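Local coordinates for protein cytochrome P450 268A2 Cyp268A2 (Mycobacterium marinum, PDB 6BLD) that binds haem as a member of the cytochrome P450 family and holds (3E,5E)-6,10-dimethylundeca-3,5,9-trien-2-one in a pocket beside it, at residues A[157-162]-A[264-269]; A[151-156]-A[413-418]; A[182-187]-A[257-262]. One frame throughout, in Å; residues are numbered along the deposited sequence.

Contact 1: residues A[157-162]-A[264-269]; sequences CAKELP and TTRQTI. With HEM (protoporphyrin IX containing Fe), chain B.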
loop_
_atom_site.group_PDB
_atom_site.type_symbol
_atom_site.label_atom_id
_atom_site.label_comp_id
_atom_site.label_asym_id
_atom_site.label_seq_id
_atom_site.Cartn_x
_atom_site.Cartn_y
_atom_site.Cartn_z
ATOM N N CYS A 157 -16.293 6.305 -5.534
ATOM C CA CYS A 157 -15.720 7.159 -4.501
ATOM C C CYS A 157 -14.304 6.746 -4.116
ATOM O O CYS A 157 -13.372 7.551 -4.211
ATOM C CB CYS A 157 -16.613 7.161 -3.260
ATOM S SG CYS A 157 -16.036 8.248 -1.936
ATOM N N ALA A 158 -14.136 5.495 -3.677
ATOM C CA ALA A 158 -12.862 5.073 -3.097
ATOM C C ALA A 158 -11.714 5.206 -4.090
ATOM O O ALA A 158 -10.595 5.569 -3.710
ATOM C CB ALA A 158 -12.968 3.635 -2.593
ATOM N N LYS A 159 -11.966 4.918 -5.365
ATOM C CA LYS A 159 -10.919 4.985 -6.375
ATOM C C LYS A 159 -10.766 6.368 -6.994
ATOM O O LYS A 159 -9.770 6.613 -7.681
ATOM C CB LYS A 159 -11.192 3.962 -7.486
ATOM C CG LYS A 159 -12.340 4.347 -8.405
ATOM C CD LYS A 159 -12.160 3.771 -9.801
ATOM C CE LYS A 159 -13.106 4.439 -10.788
ATOM N NZ LYS A 159 -13.123 3.752 -12.110
ATOM N N GLU A 160 -11.711 7.281 -6.755
ATOM C CA GLU A 160 -11.732 8.542 -7.490
ATOM C C GLU A 160 -10.750 9.558 -6.915
ATOM O O GLU A 160 -9.999 10.192 -7.663
ATOM C CB GLU A 160 -13.149 9.116 -7.504
ATOM C CG GLU A 160 -13.973 8.682 -8.704
ATOM C CD GLU A 160 -13.184 8.727 -10.001
ATOM O OE1 GLU A 160 -12.652 9.803 -10.347
ATOM O OE2 GLU A 160 -13.094 7.679 -10.675
ATOM N N LEU A 161 -10.747 9.739 -5.596
ATOM C CA LEU A 161 -9.881 10.748 -4.991
ATOM C C LEU A 161 -8.397 10.423 -5.157
ATOM O O LEU A 161 -7.613 11.333 -5.456
ATOM C CB LEU A 161 -10.216 10.938 -3.508
ATOM C CG LEU A 161 -9.456 12.095 -2.851
ATOM C CD1 LEU A 161 -9.729 13.396 -3.590
ATOM C CD2 LEU A 161 -9.805 12.226 -1.380
ATOM N N PRO A 162 -7.956 9.170 -4.963
ATOM C CA PRO A 162 -6.528 8.883 -5.187
ATOM C C PRO A 162 -6.051 9.191 -6.597
ATOM O O PRO A 162 -4.976 9.780 -6.757
ATOM C CB PRO A 162 -6.421 7.386 -4.862
ATOM C CG PRO A 162 -7.502 7.150 -3.886
ATOM C CD PRO A 162 -8.638 8.016 -4.348
ATOM N N THR A 264 -3.286 1.972 -2.221
ATOM C CA THR A 264 -3.291 2.021 -0.762
ATOM C C THR A 264 -4.408 2.916 -0.235
ATOM O O THR A 264 -5.207 2.496 0.611
ATOM C CB THR A 264 -1.935 2.505 -0.251
ATOM O OG1 THR A 264 -1.633 3.775 -0.840
ATOM C CG2 THR A 264 -0.845 1.510 -0.614
ATOM N N THR A 265 -4.472 4.159 -0.718
ATOM C CA THR A 265 -5.503 5.081 -0.252
ATOM C C THR A 265 -6.894 4.591 -0.634
ATOM O O THR A 265 -7.843 4.721 0.149
ATOM C CB THR A 265 -5.253 6.477 -0.824
ATOM O OG1 THR A 265 -3.889 6.845 -0.594
ATOM C CG2 THR A 265 -6.170 7.503 -0.166
ATOM N N ARG A 266 -7.031 4.020 -1.833
ATOM C CA ARG A 266 -8.330 3.530 -2.280
ATOM C C ARG A 266 -8.865 2.448 -1.348
ATOM O O ARG A 266 -10.056 2.441 -1.013
ATOM C CB ARG A 266 -8.219 3.015 -3.715
ATOM C CG ARG A 266 -9.212 1.936 -4.108
ATOM C CD ARG A 266 -8.887 1.427 -5.506
ATOM N NE ARG A 266 -9.859 0.458 -5.999
ATOM C CZ ARG A 266 -10.075 0.211 -7.288
ATOM N NH1 ARG A 266 -9.388 0.868 -8.214
ATOM N NH2 ARG A 266 -10.979 -0.688 -7.652
ATOM N N GLN A 267 -7.999 1.535 -0.900
ATOM C CA GLN A 267 -8.457 0.486 0.005
ATOM C C GLN A 267 -8.736 1.040 1.398
ATOM O O GLN A 267 -9.689 0.612 2.059
ATOM C CB GLN A 267 -7.434 -0.649 0.074
ATOM C CG GLN A 267 -7.093 -1.290 -1.269
ATOM C CD GLN A 267 -8.311 -1.562 -2.137
ATOM O OE1 GLN A 267 -9.364 -1.972 -1.649
ATOM N NE2 GLN A 267 -8.164 -1.345 -3.438
ATOM N N THR A 268 -7.918 1.990 1.860
ATOM C CA THR A 268 -8.143 2.580 3.175
ATOM C C THR A 268 -9.478 3.314 3.238
ATOM O O THR A 268 -10.140 3.310 4.282
ATOM C CB THR A 268 -6.994 3.526 3.534
ATOM O OG1 THR A 268 -5.745 2.833 3.407
ATOM C CG2 THR A 268 -7.136 4.029 4.964
ATOM N N ILE A 269 -9.898 3.932 2.132
ATOM C CA ILE A 269 -11.192 4.606 2.109
ATOM C C ILE A 269 -12.326 3.590 2.199
ATOM O O ILE A 269 -13.295 3.785 2.945
ATOM C CB ILE A 269 -11.313 5.487 0.851
ATOM C CG1 ILE A 269 -10.336 6.664 0.931
ATOM C CG2 ILE A 269 -12.739 5.990 0.683
ATOM C CD1 ILE A 269 -10.077 7.341 -0.403
HETATM C CHA HEM B . 6.318 3.284 0.543
HETATM C CHB HEM B . 4.078 6.463 -2.364
HETATM C CHC HEM B . 0.050 6.083 0.324
HETATM C CHD HEM B . 2.056 2.297 2.628
HETATM C C1A HEM B . 6.072 4.183 -0.473
HETATM C C2A HEM B . 7.012 4.607 -1.493
HETATM C C3A HEM B . 6.397 5.483 -2.290
HETATM C C4A HEM B . 5.039 5.647 -1.812
HETATM C CMA HEM B . 7.021 6.196 -3.510
HETATM C CAA HEM B . 8.476 4.135 -1.622
HETATM C CBA HEM B . 9.337 4.957 -0.667
HETATM C CGA HEM B . 10.737 4.404 -0.624
HETATM O O1A HEM B . 11.659 5.137 -0.180
HETATM O O2A HEM B . 10.936 3.233 -1.042
HETATM C C1B HEM B . 2.817 6.689 -1.856
HETATM C C2B HEM B . 1.894 7.702 -2.311
HETATM C C3B HEM B . 0.781 7.620 -1.584
HETATM C C4B HEM B . 0.948 6.532 -0.626
HETATM C CMB HEM B . 2.147 8.722 -3.443
HETATM C CAB HEM B . -0.426 8.561 -1.804
HETATM C CBB HEM B . -1.498 8.566 -1.011
HETATM C C1C HEM B . 0.242 5.024 1.192
HETATM C C2C HEM B . -0.690 4.559 2.203
HETATM C C3C HEM B . -0.129 3.506 2.829
HETATM C C4C HEM B . 1.174 3.285 2.246
HETATM C CMC HEM B . -2.078 5.197 2.446
HETATM C CAC HEM B . -0.659 2.630 3.988
HETATM C CBC HEM B . -1.737 2.934 4.716
HETATM C C1D HEM B . 3.389 2.234 2.288
HETATM C C2D HEM B . 4.361 1.290 2.796
HETATM C C3D HEM B . 5.539 1.557 2.221
HETATM C C4D HEM B . 5.355 2.687 1.328
HETATM C CMD HEM B . 4.066 0.172 3.820
HETATM C CAD HEM B . 6.867 0.805 2.468
HETATM C CBD HEM B . 7.476 1.286 3.783
HETATM C CGD HEM B . 8.747 0.537 4.092
HETATM O O1D HEM B . 9.338 0.785 5.175
HETATM O O2D HEM B . 9.170 -0.309 3.262
HETATM N NA HEM B . 4.876 4.839 -0.701
HETATM N NB HEM B . 2.208 5.993 -0.827
HETATM N NC HEM B . 1.368 4.223 1.251
HETATM N ND HEM B . 4.031 3.071 1.397
HETATM FE FE HEM B . 3.189 4.683 0.451
#
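R266 passes close against A158 and K159, where helix 153-158 gives way to helix 160-170. Its CA lies 3.4 Å from A158 O in a CA-H...O contact, and its CB approaches the same oxygen. That carbonyl is buried and has no hydrogen-bonding partner in the model, so it faces mostly carbon: CD1 of I269 is 3.8 Å from A158 O. The chain of R266 starts with CG anti to the backbone N (chi1 153°) and runs on extended to NE. K159 CB lies over one face of the guanidinium, 3.7 Å from R266 NH1. The two positive ends lie apart: K159 NZ forms salt bridges with E155 and E178, and R266 NH1 has a long, weak ion pair with D185. I269 splits its two branches over the turn: its CG2 meets A158 CB at 4.0 Å, and its CD1 also reaches toward P162 CD. On the haem side, P162 CG packs against T265 CB at 3.9 Å. OG1 of T265 approaches a haem vinyl group, and T264 OG1, hydrogen-bonded to A260 O, lies above the rim of the porphyrin, 3.0 Å from haem C1C and close to the meso carbon CHC. Helix 247-278, with the A-G-N-D-T run 260-264 beside the haem, is the I-helix of the P450 fold, and segment 157-162 of the E-helix region packs against it.

Contact 2: residues A[151-156]-A[413-418]; sequences VDFVEH and RSMPCT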
loop_
_atom_site.group_PDB
_atom_site.type_symbol
_atom_site.label_atom_id
_atom_site.label_comp_id
_atom_site.label_asym_id
_atom_site.label_seq_id
_atom_site.Cartn_x
_atom_site.Cartn_y
_atom_site.Cartn_z
ATOM N N VAL A 151 -25.262 2.078 -4.880
ATOM C CA VAL A 151 -24.193 2.054 -5.869
ATOM C C VAL A 151 -22.895 1.579 -5.220
ATOM O O VAL A 151 -22.729 1.606 -3.997
ATOM C CB VAL A 151 -24.025 3.436 -6.527
ATOM C CG1 VAL A 151 -23.105 4.320 -5.698
ATOM C CG2 VAL A 151 -23.512 3.294 -7.951
ATOM N N ASP A 152 -21.964 1.128 -6.059
ATOM C CA ASP A 152 -20.688 0.618 -5.574
ATOM C C ASP A 152 -19.837 1.763 -5.037
ATOM O O ASP A 152 -19.514 2.705 -5.768
ATOM C CB ASP A 152 -19.954 -0.118 -6.693
ATOM C CG ASP A 152 -18.553 -0.543 -6.291
ATOM O OD1 ASP A 152 -18.364 -0.949 -5.125
ATOM O OD2 ASP A 152 -17.642 -0.472 -7.142
ATOM N N PHE A 153 -19.471 1.675 -3.756
ATOM C CA PHE A 153 -18.680 2.730 -3.131
ATOM C C PHE A 153 -17.249 2.753 -3.654
ATOM O O PHE A 153 -16.612 3.812 -3.663
ATOM C CB PHE A 153 -18.688 2.552 -1.613
ATOM C CG PHE A 153 -17.910 3.600 -0.870
ATOM C CD1 PHE A 153 -18.408 4.884 -0.731
ATOM C CD2 PHE A 153 -16.682 3.297 -0.302
ATOM C CE1 PHE A 153 -17.696 5.849 -0.042
ATOM C CE2 PHE A 153 -15.965 4.257 0.387
ATOM C CZ PHE A 153 -16.473 5.535 0.516
ATOM N N VAL A 154 -16.729 1.605 -4.093
ATOM C CA VAL A 154 -15.343 1.545 -4.549
ATOM C C VAL A 154 -15.173 2.319 -5.850
ATOM O O VAL A 154 -14.276 3.160 -5.980
ATOM C CB VAL A 154 -14.889 0.082 -4.701
ATOM C CG1 VAL A 154 -13.492 0.022 -5.302
ATOM C CG2 VAL A 154 -14.931 -0.631 -3.358
ATOM N N GLU A 155 -16.035 2.052 -6.832
ATOM C CA GLU A 155 -15.884 2.677 -8.141
ATOM C C GLU A 155 -16.322 4.135 -8.145
ATOM O O GLU A 155 -15.752 4.945 -8.884
ATOM C CB GLU A 155 -16.673 1.892 -9.191
ATOM C CG GLU A 155 -16.152 2.055 -10.610
ATOM C CD GLU A 155 -14.849 1.311 -10.845
ATOM O OE1 GLU A 155 -14.485 0.458 -10.007
ATOM O OE2 GLU A 155 -14.189 1.576 -11.872
ATOM N N HIS A 156 -17.316 4.492 -7.334
ATOM C CA HIS A 156 -17.884 5.831 -7.350
ATOM C C HIS A 156 -17.272 6.765 -6.314
ATOM O O HIS A 156 -17.692 7.923 -6.225
ATOM C CB HIS A 156 -19.401 5.759 -7.143
ATOM C CG HIS A 156 -20.150 5.278 -8.345
ATOM N ND1 HIS A 156 -19.947 4.033 -8.900
ATOM C CD2 HIS A 156 -21.098 5.878 -9.104
ATOM C CE1 HIS A 156 -20.738 3.885 -9.947
ATOM N NE2 HIS A 156 -21.447 4.990 -10.092
ATOM N N ARG A 413 -12.755 -5.432 -3.475
ATOM C CA ARG A 413 -13.069 -5.341 -4.899
ATOM C C ARG A 413 -14.267 -4.429 -5.139
ATOM O O ARG A 413 -14.206 -3.511 -5.964
ATOM C CB ARG A 413 -13.329 -6.737 -5.468
ATOM C CG ARG A 413 -13.761 -6.750 -6.928
ATOM C CD ARG A 413 -12.728 -6.083 -7.822
ATOM N NE ARG A 413 -11.409 -6.694 -7.685
ATOM C CZ ARG A 413 -10.266 -6.060 -7.923
ATOM N NH1 ARG A 413 -10.278 -4.791 -8.308
ATOM N NH2 ARG A 413 -9.111 -6.692 -7.772
ATOM N N SER A 414 -15.363 -4.671 -4.428
ATOM C CA SER A 414 -16.556 -3.849 -4.552
ATOM C C SER A 414 -17.297 -3.861 -3.225
ATOM O O SER A 414 -17.131 -4.767 -2.405
ATOM C CB SER A 414 -17.467 -4.341 -5.684
ATOM O OG SER A 414 -17.890 -5.671 -5.449
ATOM N N MET A 415 -18.122 -2.838 -3.024
ATOM C CA MET A 415 -18.857 -2.679 -1.779
ATOM C C MET A 415 -19.974 -1.663 -1.967
ATOM O O MET A 415 -19.704 -0.471 -2.161
ATOM C CB MET A 415 -17.919 -2.241 -0.652
ATOM C CG MET A 415 -18.603 -2.005 0.682
ATOM S SD MET A 415 -17.427 -1.534 1.967
ATOM C CE MET A 415 -16.958 0.104 1.419
ATOM N N PRO A 416 -21.232 -2.089 -1.929
ATOM C CA PRO A 416 -22.335 -1.134 -2.063
ATOM C C PRO A 416 -22.434 -0.235 -0.841
ATOM O O PRO A 416 -21.968 -0.562 0.253
ATOM C CB PRO A 416 -23.570 -2.032 -2.199
ATOM C CG PRO A 416 -23.181 -3.304 -1.518
ATOM C CD PRO A 416 -21.707 -3.474 -1.761
ATOM N N CYS A 417 -23.046 0.928 -1.049
ATOM C CA CYS A 417 -23.243 1.894 0.020
ATOM C C CYS A 417 -24.640 2.484 -0.087
ATOM O O CYS A 417 -25.160 2.677 -1.189
ATOM C CB CYS A 417 -22.189 3.011 -0.025
ATOM S SG CYS A 417 -22.276 4.088 -1.474
ATOM N N THR A 418 -25.244 2.754 1.067
ATOM C CA THR A 418 -26.576 3.329 1.148
ATOM C C THR A 418 -26.521 4.643 1.913
ATOM O O THR A 418 -25.720 4.805 2.838
ATOM C CB THR A 418 -27.557 2.374 1.839
ATOM O OG1 THR A 418 -27.048 2.022 3.131
ATOM C CG2 THR A 418 -27.748 1.112 1.012
HETATM O O HOH W 1 -15.803 -2.092 -7.944
#
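The F153 ring takes the sulfur of C417 at its edge: C417 SG lies 5.3 Å from the ring centroid and 75° off the ring normal, a Cys sulfur-aromatic contact. M415 CE comes in obliquely, 3.6 Å from F153 CD2, the two side chains lying side by side and pointing the same way. A second flat group, the H156 ring, has V151 CG2 over the centre of one face. D152 joins strand to helix. Its CG stands anti to the backbone N (chi1 174°), and its OD1 accepts a nearly straight bond from M415 N at 2.8 Å (177°). OD1 also takes a weak bond from V154 N. E155 N donates to OD2 from above the carboxylate plane, so D152 serves as N-cap of helix 153-158 while holding M415 N of the facing chain. A water donates to both D152 OD2 and R413 O, bridging them. Two main-chain bonds complete the seam, F153 N to M415 O at 2.7 Å and C417 N to V151 O at 3.0 Å. The short, weakly bonded strand 151-152 runs antiparallel beside the C-terminal strand 411-418, which also pairs with strands 397-398 and 402-404. Helix 247-278 meets F153 through I269 and L273, and helix 123-147 places L144 against V151, H156 and C417.

Contact 3: residues A[182-187]-A[257-262]; sequences HAADAL and LAVAGN. With HEM (protoporphyrin IX containing Fe), chain B; DXJ ((3E,5E)-6,10-dimethylundeca-3,5,9-trien-2-one), chain C.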
loop_
_atom_site.group_PDB
_atom_site.type_symbol
_atom_site.label_atom_id
_atom_site.label_comp_id
_atom_site.label_asym_id
_atom_site.label_seq_id
_atom_site.Cartn_x
_atom_site.Cartn_y
_atom_site.Cartn_z
ATOM N N HIS A 182 -7.084 1.983 -13.129
ATOM C CA HIS A 182 -7.425 0.581 -13.345
ATOM C C HIS A 182 -6.172 -0.273 -13.502
ATOM O O HIS A 182 -6.109 -1.393 -12.981
ATOM C CB HIS A 182 -8.326 0.446 -14.573
ATOM C CG HIS A 182 -8.546 -0.967 -15.011
ATOM N ND1 HIS A 182 -7.758 -1.584 -15.960
ATOM C CD2 HIS A 182 -9.466 -1.886 -14.632
ATOM C CE1 HIS A 182 -8.184 -2.820 -16.148
ATOM N NE2 HIS A 182 -9.219 -3.029 -15.354
ATOM N N ALA A 183 -5.165 0.241 -14.213
ATOM C CA ALA A 183 -3.931 -0.515 -14.404
ATOM C C ALA A 183 -3.146 -0.631 -13.103
ATOM O O ALA A 183 -2.516 -1.663 -12.843
ATOM C CB ALA A 183 -3.078 0.137 -15.492
ATOM N N ALA A 184 -3.167 0.418 -12.277
ATOM C CA ALA A 184 -2.495 0.347 -10.984
ATOM C C ALA A 184 -3.156 -0.684 -10.078
ATOM O O ALA A 184 -2.469 -1.435 -9.376
ATOM C CB ALA A 184 -2.489 1.723 -10.317
ATOM N N ASP A 185 -4.491 -0.736 -10.084
ATOM C CA ASP A 185 -5.207 -1.721 -9.282
ATOM C C ASP A 185 -4.967 -3.141 -9.784
ATOM O O ASP A 185 -4.983 -4.089 -8.989
ATOM C CB ASP A 185 -6.702 -1.395 -9.281
ATOM C CG ASP A 185 -7.521 -2.396 -8.490
ATOM O OD1 ASP A 185 -7.446 -2.375 -7.244
ATOM O OD2 ASP A 185 -8.242 -3.200 -9.117
ATOM N N ALA A 186 -4.738 -3.307 -11.090
ATOM C CA ALA A 186 -4.489 -4.636 -11.643
ATOM C C ALA A 186 -3.185 -5.237 -11.135
ATOM O O ALA A 186 -3.100 -6.455 -10.941
ATOM C CB ALA A 186 -4.462 -4.567 -13.171
ATOM N N LEU A 187 -2.164 -4.406 -10.912
ATOM C CA LEU A 187 -0.832 -4.907 -10.594
ATOM C C LEU A 187 -0.733 -5.508 -9.200
ATOM O O LEU A 187 0.303 -6.096 -8.873
ATOM C CB LEU A 187 0.195 -3.783 -10.750
ATOM C CG LEU A 187 0.330 -3.261 -12.181
ATOM C CD1 LEU A 187 1.432 -2.221 -12.290
ATOM C CD2 LEU A 187 0.577 -4.414 -13.141
ATOM N N LEU A 257 4.784 4.946 -8.477
ATOM C CA LEU A 257 3.964 6.055 -8.000
ATOM C C LEU A 257 2.483 5.798 -8.248
ATOM O O LEU A 257 1.644 6.109 -7.395
ATOM C CB LEU A 257 4.402 7.354 -8.670
ATOM C CG LEU A 257 3.751 8.668 -8.233
ATOM C CD1 LEU A 257 3.830 8.813 -6.727
ATOM C CD2 LEU A 257 4.465 9.812 -8.925
ATOM N N ALA A 258 2.142 5.223 -9.406
ATOM C CA ALA A 258 0.744 4.947 -9.719
ATOM C C ALA A 258 0.160 3.883 -8.794
ATOM O O ALA A 258 -0.979 4.011 -8.333
ATOM C CB ALA A 258 0.610 4.518 -11.181
ATOM N N VAL A 259 0.926 2.831 -8.504
ATOM C CA VAL A 259 0.400 1.738 -7.691
ATOM C C VAL A 259 0.306 2.157 -6.229
ATOM O O VAL A 259 -0.745 2.012 -5.593
ATOM C CB VAL A 259 1.263 0.474 -7.859
ATOM C CG1 VAL A 259 0.811 -0.601 -6.884
ATOM C CG2 VAL A 259 1.185 -0.036 -9.291
ATOM N N ALA A 260 1.402 2.676 -5.671
ATOM C CA ALA A 260 1.394 3.072 -4.266
ATOM C C ALA A 260 0.486 4.271 -4.022
ATOM O O ALA A 260 -0.142 4.365 -2.962
ATOM C CB ALA A 260 2.815 3.377 -3.796
ATOM N N GLY A 261 0.397 5.189 -4.986
ATOM C CA GLY A 261 -0.437 6.365 -4.814
ATOM C C GLY A 261 -1.921 6.118 -4.969
ATOM O O GLY A 261 -2.724 6.905 -4.460
ATOM N N ASN A 262 -2.306 5.041 -5.655
ATOM C CA ASN A 262 -3.711 4.741 -5.914
ATOM C C ASN A 262 -4.247 3.640 -5.009
ATOM O O ASN A 262 -5.247 3.837 -4.312
ATOM C CB ASN A 262 -3.904 4.340 -7.382
ATOM C CG ASN A 262 -4.062 5.531 -8.295
ATOM O OD1 ASN A 262 -5.112 6.172 -8.316
ATOM N ND2 ASN A 262 -3.020 5.835 -9.059
HETATM C CHA HEM B . 6.318 3.284 0.543
HETATM C CHB HEM B . 4.078 6.463 -2.364
HETATM C CHC HEM B . 0.050 6.083 0.324
HETATM C CHD HEM B . 2.056 2.297 2.628
HETATM C C1A HEM B . 6.072 4.183 -0.473
HETATM C C2A HEM B . 7.012 4.607 -1.493
HETATM C C3A HEM B . 6.397 5.483 -2.290
HETATM C C4A HEM B . 5.039 5.647 -1.812
HETATM C CMA HEM B . 7.021 6.196 -3.510
HETATM C CAA HEM B . 8.476 4.135 -1.622
HETATM C CBA HEM B . 9.337 4.957 -0.667
HETATM C CGA HEM B . 10.737 4.404 -0.624
HETATM O O1A HEM B . 11.659 5.137 -0.180
HETATM O O2A HEM B . 10.936 3.233 -1.042
HETATM C C1B HEM B . 2.817 6.689 -1.856
HETATM C C2B HEM B . 1.894 7.702 -2.311
HETATM C C3B HEM B . 0.781 7.620 -1.584
HETATM C C4B HEM B . 0.948 6.532 -0.626
HETATM C CMB HEM B . 2.147 8.722 -3.443
HETATM C CAB HEM B . -0.426 8.561 -1.804
HETATM C CBB HEM B . -1.498 8.566 -1.011
HETATM C C1C HEM B . 0.242 5.024 1.192
HETATM C C2C HEM B . -0.690 4.559 2.203
HETATM C C3C HEM B . -0.129 3.506 2.829
HETATM C C4C HEM B . 1.174 3.285 2.246
HETATM C CMC HEM B . -2.078 5.197 2.446
HETATM C CAC HEM B . -0.659 2.630 3.988
HETATM C CBC HEM B . -1.737 2.934 4.716
HETATM C C1D HEM B . 3.389 2.234 2.288
HETATM C C2D HEM B . 4.361 1.290 2.796
HETATM C C3D HEM B . 5.539 1.557 2.221
HETATM C C4D HEM B . 5.355 2.687 1.328
HETATM C CMD HEM B . 4.066 0.172 3.820
HETATM C CAD HEM B . 6.867 0.805 2.468
HETATM C CBD HEM B . 7.476 1.286 3.783
HETATM C CGD HEM B . 8.747 0.537 4.092
HETATM O O1D HEM B . 9.338 0.785 5.175
HETATM O O2D HEM B . 9.170 -0.309 3.262
HETATM N NA HEM B . 4.876 4.839 -0.701
HETATM N NB HEM B . 2.208 5.993 -0.827
HETATM N NC HEM B . 1.368 4.223 1.251
HETATM N ND HEM B . 4.031 3.071 1.397
HETATM FE FE HEM B . 3.189 4.683 0.451
HETATM C C10 DXJ C . 3.997 -3.841 -8.359
HETATM C C13 DXJ C . 3.128 -7.010 -10.325
HETATM C C01 DXJ C . 3.651 0.696 -1.102
HETATM C C02 DXJ C . 3.238 0.008 -2.400
HETATM C C03 DXJ C . 4.092 -0.061 -3.401
HETATM C C04 DXJ C . 1.841 -0.598 -2.530
HETATM C C05 DXJ C . 3.706 -0.746 -4.711
HETATM C C06 DXJ C . 4.778 -1.721 -5.192
HETATM C C07 DXJ C . 4.581 -2.159 -6.642
HETATM C C08 DXJ C . 4.195 -3.390 -6.913
HETATM C C09 DXJ C . 4.839 -1.171 -7.776
HETATM C C11 DXJ C . 3.856 -5.124 -8.625
HETATM C C12 DXJ C . 3.658 -5.603 -10.061
HETATM O O14 DXJ C . 3.917 -4.885 -10.968
#
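The carbonyl oxygen of A258 is met from across the contact by A184 CB at 3.4 Å and from its own helix by N262. The amide of N262 folds back so that ND2 donates to A258 O at 2.8 Å, in the carbonyl plane and on a lone pair (158° at the hydrogen). N262 N adds a weak backbone bond to the same oxygen. The methyl of A184 therefore rests on a carbonyl already occupied by its own helix, with V259 CA and N262 CB beside it. Segments 182-186 and 257-262 cross at -86° with their axes 8.5 Å apart, and the A184 methyl sits at the crossing. V259 faces two ways. Its CG2 touches L187 CD1 at 3.7 Å, those side chains crossing at about a right angle. Its CG1, anti to the backbone N (chi1 173°), lies 3.6 Å from DXJ C05. L187 lines the other end of the ligand: L187 O, the backbone carbonyl, is 3.3 Å from DXJ C13, and its side-chain carbons pack against DXJ O14, an oxygen that is hydrogen-bonded to Q209. A260 CB fits between haem and ligand, 3.7 Å from DXJ C02. Between the two segments the chemistry is almost wholly apolar. The contacts of V259, A260 and L187 with the ligand are likewise consistent with its being held mainly by apolar packing, its ketone served by a residue of helix 201-225.

The three contacts are fully nested along the chain. Residues 151-156, 157-162 and 182-187 come first and in that order; 257-262, 264-269 and 413-418 then answer in reverse. Contact 3 closes the innermost loop, which runs through helix 201-225. Contact 1 closes the next, and contact 2 the outermost, bringing the C-terminal strand back to the start of helix 153-158. Contacts 1 and 3 share helix 247-278 and both touch the haem, while contacts 1 and 2 share helix 153-158, joined by probable backbone bonds from A158 N to F153 O and K159 N to V154 O. A salt bridge between R413 and D185 ties contact 2 directly to contact 3, linking the sheet of the C-terminal strand to helix 177-186.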